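Local coordinates for hydroquinone dioxygenase small subunit (Pseudomonas sp., PDB 4ZXA) that forms, with the large subunit, the two-subunit hydroquinone 1,2-dioxygenase PnpCD, an iron(II)-dependent cupin enzyme that cleaves the hydroquinone ring, at the interface of chains A and B. Residues are numbered along the deposited sequence; one frame, centred on the assembly and turned at random. Chains: chain A, Hydroquinone dioxygenase small subunit; chain B, Hydroquinone dioxygenase large subunit.

Contact 1: the interface of chains A and B. Residues chain A 56, 62-63, 84, 151; chain B 241, 243, 316.
Cupin strands face each other here: strands 61-69 and 145-153 of the small subunit meet strands 241-249 and 310-318 of the large one, with A:Val63 and A:Gln151 lying against B:Trp316, B:Phe243 and B:Ser241. A:Val63 sets its CG2 methyl over the indole face, 3.5 Å above the plane, and the same methyl meets the phenyl edge of B:Phe243 in plane, 3.7 Å from CE1. The extended side chain of A:Gln151, with CG anti to the backbone N (chi1 174°), runs across the face of that phenyl ring; amide and ring stack 6° apart. This carries A:Gln151 NE2 to the hydroxyl OG of B:Ser241 in a nearly straight, in-plane hydrogen bond of 3.1 Å. B:Ser241 OG also accepts the indole N-H of B:Trp316, whose NE1 lies 2.7 Å away, and reaches the carbonyl O of A:Val62 through a water. Beyond the indole N-H, the benzo rim of B:Trp316 reaches A:Gly56, with CZ3 3.7 Å from the glycine CA. A leucine in place of B:Trp316 would probably open a gap beside A:Val63 and leave the B:Ser241 hydroxyl without one of the N-H groups that hold it. The site joins the two subunits through an apolar layer bordered by a hydroxyl-centred polar network.

Contact 2: the interface of chains A and B. Residues chain A 13-15, 39, 41; chain B 267, 291-293.
The loop holding A:Val13 to A:Ala15, the short strand 38-39 and helix 40-45 of the small subunit meet the turn B:Ala291-B:Gly292, the start of strand 293-297 and the loop residue B:Met267 of the large subunit. A:Asn39 and B:Asp293 form an antiparallel beta bridge, and their side chains also join. With CG anti to the backbone N (chi1 178°), A:Asn39 directs ND2 to the carboxylate OD1 of B:Asp293, 2.6 Å away. The acceptor lies close to the amide plane, but OD1 is met on its anti side, 31° out of the carboxylate plane, and the two flat groups stand 80° apart. ND2 also makes a weak hydrogen bond to the carbonyl O of B:Ala291. At the other end of the amide, A:Asn39 OD1 accepts the backbone N-H of A:Phe41, with N 2.8 Å away, a second-shell bond that helps fix the amide's rotation. The A:Phe41 ring brings CE2 to 3.7 Å from CA of B:Gly292, while its face is met near the rim by the carbonyl carbon of A:Ala15. CB of A:Ala15 and CB of B:Ala291 lie 3.9 Å apart, and a water links A:Ala15 N to B:Met267 O. Together these contacts hold the small subunit's N-terminal loop and helix 40-45 against a large-subunit turn.

Contact 3: the interface of chains A and B. Residues chain A 94, 119-122; chain B 213-214.
Both A:Phe94 and B:Leu214 hold CG anti to the carbonyl carbon (chi1 -67° and -73°), and these torsions bring a phenyl face and a forked leucine tip together across the subunits. The CD2 methyl of B:Leu214 lies over one face of the A:Phe94 ring, displaced from the centre toward the rim beside CG and CD2, in a CH-pi contact 3.4 Å from the centroid. The two side chains cross at a slant, and the leucine touches the ring with one branch more than the other. The CD1 branch of B:Leu214 turns to the backbone of the neighbouring strand, 3.7 Å from the carbonyl O of A:Met119 and 4.0 Å from CA of A:Gly120. Alongside, A:Met119 bends at its last torsion (chi3 66°), bringing the terminal methyl CE to 3.9 Å from CB of B:Glu213. The methionine thus meets the aliphatic base of the glutamate, and the pair cross at an angle. Contact across this patch is apolar in character, with most of the surface the large subunit buries in this patch coming from B:Leu214. In the fold, the patch lies where strands 89-97 and 116-125 of the small subunit receive the large-subunit loop containing B:Glu213 and B:Leu214, just before strand 216-218.

Contact 1: the interface of chains A and B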
loop_
_atom_site.group_PDB
_atom_site.type_symbol
_atom_site.label_atom_id
_atom_site.label_comp_id
_atom_site.label_asym_id
_atom_site.label_seq_id
_atom_site.Cartn_x
_atom_site.Cartn_y
_atom_site.Cartn_z
ATOM N N GLY A 56 -23.032 9.392 -23.828
ATOM C CA GLY A 56 -22.947 8.069 -23.242
ATOM C C GLY A 56 -24.065 7.199 -23.775
ATOM O O GLY A 56 -25.216 7.642 -23.853
ATOM N N VAL A 62 -29.271 6.483 -22.642
ATOM C CA VAL A 62 -28.364 7.527 -23.093
ATOM C C VAL A 62 -28.104 8.587 -22.046
ATOM O O VAL A 62 -28.941 8.866 -21.188
ATOM C CB VAL A 62 -28.839 8.207 -24.423
ATOM C CG1 VAL A 62 -28.763 7.232 -25.604
ATOM C CG2 VAL A 62 -30.243 8.792 -24.278
ATOM N N VAL A 63 -26.910 9.155 -22.122
ATOM C CA VAL A 63 -26.648 10.432 -21.487
ATOM C C VAL A 63 -26.442 11.452 -22.599
ATOM O O VAL A 63 -25.545 11.306 -23.430
ATOM C CB VAL A 63 -25.441 10.389 -20.561
ATOM C CG1 VAL A 63 -25.100 11.793 -20.090
ATOM C CG2 VAL A 63 -25.742 9.492 -19.375
ATOM N N ILE A 84 -29.668 17.609 -15.348
ATOM C CA ILE A 84 -28.702 18.258 -14.459
ATOM C C ILE A 84 -28.122 19.471 -15.152
ATOM O O ILE A 84 -27.562 19.365 -16.246
ATOM C CB ILE A 84 -27.487 17.364 -14.145
ATOM C CG1 ILE A 84 -27.911 15.920 -13.872
ATOM C CG2 ILE A 84 -26.669 17.963 -12.984
ATOM C CD1 ILE A 84 -28.229 15.674 -12.454
ATOM N N GLN A 151 -30.497 12.605 -18.647
ATOM C CA GLN A 151 -30.568 11.153 -18.535
ATOM C C GLN A 151 -31.874 10.631 -19.135
ATOM O O GLN A 151 -32.963 10.952 -18.657
ATOM C CB GLN A 151 -30.474 10.745 -17.070
ATOM C CG GLN A 151 -30.679 9.262 -16.820
ATOM C CD GLN A 151 -30.870 8.990 -15.345
ATOM O OE1 GLN A 151 -31.190 9.908 -14.585
ATOM N NE2 GLN A 151 -30.671 7.741 -14.924
ATOM N N SER B 241 -31.528 2.504 -16.246
ATOM C CA SER B 241 -30.472 3.513 -16.159
ATOM C C SER B 241 -30.454 4.170 -14.779
ATOM O O SER B 241 -31.457 4.751 -14.345
ATOM C CB SER B 241 -30.694 4.578 -17.227
ATOM O OG SER B 241 -29.810 5.662 -17.046
ATOM N N PHE B 243 -28.299 6.877 -12.247
ATOM C CA PHE B 243 -27.237 7.816 -11.915
ATOM C C PHE B 243 -26.772 7.549 -10.477
ATOM O O PHE B 243 -27.563 7.652 -9.537
ATOM C CB PHE B 243 -27.712 9.256 -12.105
ATOM C CG PHE B 243 -27.461 9.797 -13.486
ATOM C CD1 PHE B 243 -27.073 8.952 -14.518
ATOM C CD2 PHE B 243 -27.581 11.156 -13.749
ATOM C CE1 PHE B 243 -26.821 9.456 -15.799
ATOM C CE2 PHE B 243 -27.331 11.660 -15.020
ATOM C CZ PHE B 243 -26.955 10.814 -16.045
ATOM N N TRP B 316 -22.450 6.045 -13.920
ATOM C CA TRP B 316 -23.712 5.783 -14.584
ATOM C C TRP B 316 -23.881 4.269 -14.798
ATOM O O TRP B 316 -23.180 3.651 -15.595
ATOM C CB TRP B 316 -23.772 6.543 -15.898
ATOM C CG TRP B 316 -24.976 6.269 -16.742
ATOM C CD1 TRP B 316 -26.272 6.092 -16.325
ATOM C CD2 TRP B 316 -24.991 6.141 -18.169
ATOM N NE1 TRP B 316 -27.093 5.869 -17.416
ATOM C CE2 TRP B 316 -26.327 5.891 -18.556
ATOM C CE3 TRP B 316 -24.002 6.201 -19.157
ATOM C CZ2 TRP B 316 -26.693 5.710 -19.884
ATOM C CZ3 TRP B 316 -24.371 6.017 -20.482
ATOM C CH2 TRP B 316 -25.708 5.772 -20.831
HETATM O O HOH W 1 -30.159 6.993 -19.310
#

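Contact 2: the interface of chains A and B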
loop_
_atom_site.group_PDB
_atom_site.type_symbol
_atom_site.label_atom_id
_atom_site.label_comp_id
_atom_site.label_asym_id
_atom_site.label_seq_id
_atom_site.Cartn_x
_atom_site.Cartn_y
_atom_site.Cartn_z
ATOM N N VAL A 13 -13.039 22.522 -8.069
ATOM C CA VAL A 13 -12.947 22.970 -9.441
ATOM C C VAL A 13 -14.131 22.502 -10.281
ATOM O O VAL A 13 -14.285 21.316 -10.535
ATOM C CB VAL A 13 -11.630 22.525 -10.064
ATOM C CG1 VAL A 13 -11.608 22.849 -11.546
ATOM C CG2 VAL A 13 -10.478 23.202 -9.333
ATOM N N PHE A 14 -14.985 23.443 -10.681
ATOM C CA PHE A 14 -16.030 23.151 -11.655
ATOM C C PHE A 14 -15.634 23.782 -12.980
ATOM O O PHE A 14 -14.900 24.764 -13.009
ATOM C CB PHE A 14 -17.387 23.688 -11.210
ATOM C CG PHE A 14 -17.866 23.120 -9.909
ATOM C CD1 PHE A 14 -18.263 21.798 -9.819
ATOM C CD2 PHE A 14 -17.935 23.917 -8.776
ATOM C CE1 PHE A 14 -18.710 21.280 -8.623
ATOM C CE2 PHE A 14 -18.384 23.409 -7.574
ATOM C CZ PHE A 14 -18.775 22.085 -7.499
ATOM N N ALA A 15 -16.092 23.202 -14.079
ATOM C CA ALA A 15 -15.794 23.758 -15.386
ATOM C C ALA A 15 -17.015 24.495 -15.913
ATOM O O ALA A 15 -18.085 24.463 -15.296
ATOM C CB ALA A 15 -15.355 22.668 -16.350
ATOM N N ASN A 39 -15.867 15.458 -23.561
ATOM C CA ASN A 39 -16.041 16.399 -22.458
ATOM C C ASN A 39 -17.285 17.242 -22.712
ATOM O O ASN A 39 -17.408 17.855 -23.768
ATOM C CB ASN A 39 -14.809 17.283 -22.330
ATOM C CG ASN A 39 -14.949 18.312 -21.242
ATOM O OD1 ASN A 39 -15.733 19.257 -21.365
ATOM N ND2 ASN A 39 -14.176 18.150 -20.167
ATOM N N PHE A 41 -18.410 19.980 -21.935
ATOM C CA PHE A 41 -18.276 21.392 -22.186
ATOM C C PHE A 41 -17.785 21.640 -23.602
ATOM O O PHE A 41 -18.363 22.448 -24.319
ATOM C CB PHE A 41 -17.436 22.062 -21.095
ATOM C CG PHE A 41 -18.083 21.985 -19.750
ATOM C CD1 PHE A 41 -19.224 22.711 -19.490
ATOM C CD2 PHE A 41 -17.602 21.128 -18.773
ATOM C CE1 PHE A 41 -19.859 22.611 -18.271
ATOM C CE2 PHE A 41 -18.231 21.030 -17.540
ATOM C CZ PHE A 41 -19.362 21.770 -17.292
ATOM N N MET B 267 -17.490 15.226 -12.439
ATOM C CA MET B 267 -18.265 16.455 -12.257
ATOM C C MET B 267 -17.473 17.599 -11.633
ATOM O O MET B 267 -17.685 18.764 -11.980
ATOM C CB MET B 267 -19.567 16.193 -11.488
ATOM C CG MET B 267 -20.598 15.457 -12.312
ATOM S SD MET B 267 -22.188 15.248 -11.485
ATOM C CE MET B 267 -21.675 14.564 -9.918
ATOM N N ALA B 291 -12.959 17.945 -14.774
ATOM C CA ALA B 291 -14.350 18.373 -14.686
ATOM C C ALA B 291 -15.000 18.404 -16.067
ATOM O O ALA B 291 -14.491 19.058 -16.995
ATOM C CB ALA B 291 -14.444 19.743 -14.006
ATOM N N GLY B 292 -16.121 17.695 -16.199
ATOM C CA GLY B 292 -16.807 17.587 -17.473
ATOM C C GLY B 292 -16.441 16.393 -18.345
ATOM O O GLY B 292 -17.124 16.112 -19.317
ATOM N N ASP B 293 -15.370 15.681 -18.017
ATOM C CA ASP B 293 -15.000 14.505 -18.806
ATOM C C ASP B 293 -15.986 13.322 -18.711
ATOM O O ASP B 293 -16.597 13.060 -17.661
ATOM C CB ASP B 293 -13.587 14.040 -18.474
ATOM C CG ASP B 293 -12.527 15.036 -18.908
ATOM O OD1 ASP B 293 -12.836 15.931 -19.730
ATOM O OD2 ASP B 293 -11.375 14.916 -18.437
HETATM O O HOH W 2 -17.504 20.801 -13.922
#

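Contact 3: the interface of chains A and B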
loop_
_atom_site.group_PDB
_atom_site.type_symbol
_atom_site.label_atom_id
_atom_site.label_comp_id
_atom_site.label_asym_id
_atom_site.label_seq_id
_atom_site.Cartn_x
_atom_site.Cartn_y
_atom_site.Cartn_z
ATOM N N PHE A 94 -43.251 23.453 -17.166
ATOM C CA PHE A 94 -43.924 22.154 -17.153
ATOM C C PHE A 94 -45.415 22.232 -17.460
ATOM O O PHE A 94 -46.161 22.944 -16.787
ATOM C CB PHE A 94 -43.746 21.473 -15.786
ATOM C CG PHE A 94 -42.332 21.066 -15.480
ATOM C CD1 PHE A 94 -41.854 19.821 -15.867
ATOM C CD2 PHE A 94 -41.488 21.922 -14.798
ATOM C CE1 PHE A 94 -40.545 19.439 -15.579
ATOM C CE2 PHE A 94 -40.178 21.556 -14.508
ATOM C CZ PHE A 94 -39.705 20.313 -14.898
ATOM N N MET A 119 -48.166 23.475 -14.968
ATOM C CA MET A 119 -47.865 22.989 -13.627
ATOM C C MET A 119 -46.970 23.962 -12.900
ATOM O O MET A 119 -46.902 23.958 -11.677
ATOM C CB MET A 119 -47.168 21.627 -13.684
ATOM C CG MET A 119 -47.895 20.586 -14.516
ATOM S SD MET A 119 -46.952 19.054 -14.699
ATOM C CE MET A 119 -46.913 18.450 -13.004
ATOM N N GLY A 120 -46.273 24.796 -13.657
ATOM C CA GLY A 120 -45.343 25.738 -13.061
ATOM C C GLY A 120 -43.974 25.639 -13.703
ATOM O O GLY A 120 -43.828 25.182 -14.843
ATOM N N TYR A 121 -42.955 26.061 -12.972
ATOM C CA TYR A 121 -41.603 25.992 -13.500
ATOM C C TYR A 121 -40.575 25.843 -12.399
ATOM O O TYR A 121 -40.862 26.040 -11.211
ATOM C CB TYR A 121 -41.270 27.233 -14.332
ATOM C CG TYR A 121 -41.281 28.513 -13.532
ATOM C CD1 TYR A 121 -42.451 29.249 -13.387
ATOM C CD2 TYR A 121 -40.127 28.986 -12.914
ATOM C CE1 TYR A 121 -42.474 30.422 -12.659
ATOM C CE2 TYR A 121 -40.143 30.164 -12.179
ATOM C CZ TYR A 121 -41.322 30.875 -12.057
ATOM O OH TYR A 121 -41.368 32.041 -11.332
ATOM N N VAL A 122 -39.368 25.496 -12.826
ATOM C CA VAL A 122 -38.242 25.345 -11.936
ATOM C C VAL A 122 -37.097 26.206 -12.460
ATOM O O VAL A 122 -36.936 26.387 -13.669
ATOM C CB VAL A 122 -37.796 23.860 -11.858
ATOM C CG1 VAL A 122 -36.527 23.728 -11.042
ATOM C CG2 VAL A 122 -38.904 23.007 -11.266
ATOM N N GLU B 213 -45.860 18.777 -7.082
ATOM C CA GLU B 213 -45.902 17.987 -8.300
ATOM C C GLU B 213 -44.622 18.194 -9.104
ATOM O O GLU B 213 -44.362 17.492 -10.082
ATOM C CB GLU B 213 -47.120 18.378 -9.133
ATOM C CG GLU B 213 -48.435 17.858 -8.572
ATOM C CD GLU B 213 -48.527 16.351 -8.668
ATOM O OE1 GLU B 213 -48.956 15.854 -9.739
ATOM O OE2 GLU B 213 -48.149 15.669 -7.682
ATOM N N LEU B 214 -43.823 19.171 -8.693
ATOM C CA LEU B 214 -42.567 19.437 -9.369
ATOM C C LEU B 214 -41.423 19.237 -8.396
ATOM O O LEU B 214 -41.551 19.543 -7.208
ATOM C CB LEU B 214 -42.541 20.844 -9.970
ATOM C CG LEU B 214 -43.414 21.045 -11.210
ATOM C CD1 LEU B 214 -43.469 22.515 -11.612
ATOM C CD2 LEU B 214 -42.931 20.190 -12.365
#

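The centres of the C-alpha atoms of contact 1 and contact 2 lie about 15 Å apart, whereas on the same basis contact 3 is about 22 Å from contact 1 and 28 Å from contact 2. No residue or strand is shared among them, so the small subunit meets its partner through separate parts of its chain. Contact 1 joins cupin strands, contact 2 adds an N-terminal loop and a short beta bridge, and contact 3 receives an outlying loop of the large subunit. Contacts 1 and 2 mix polar bonds and water bridges with apolar contact, whereas contact 3 is apolar, and this spread probably limits rocking of the subunits within the assembly.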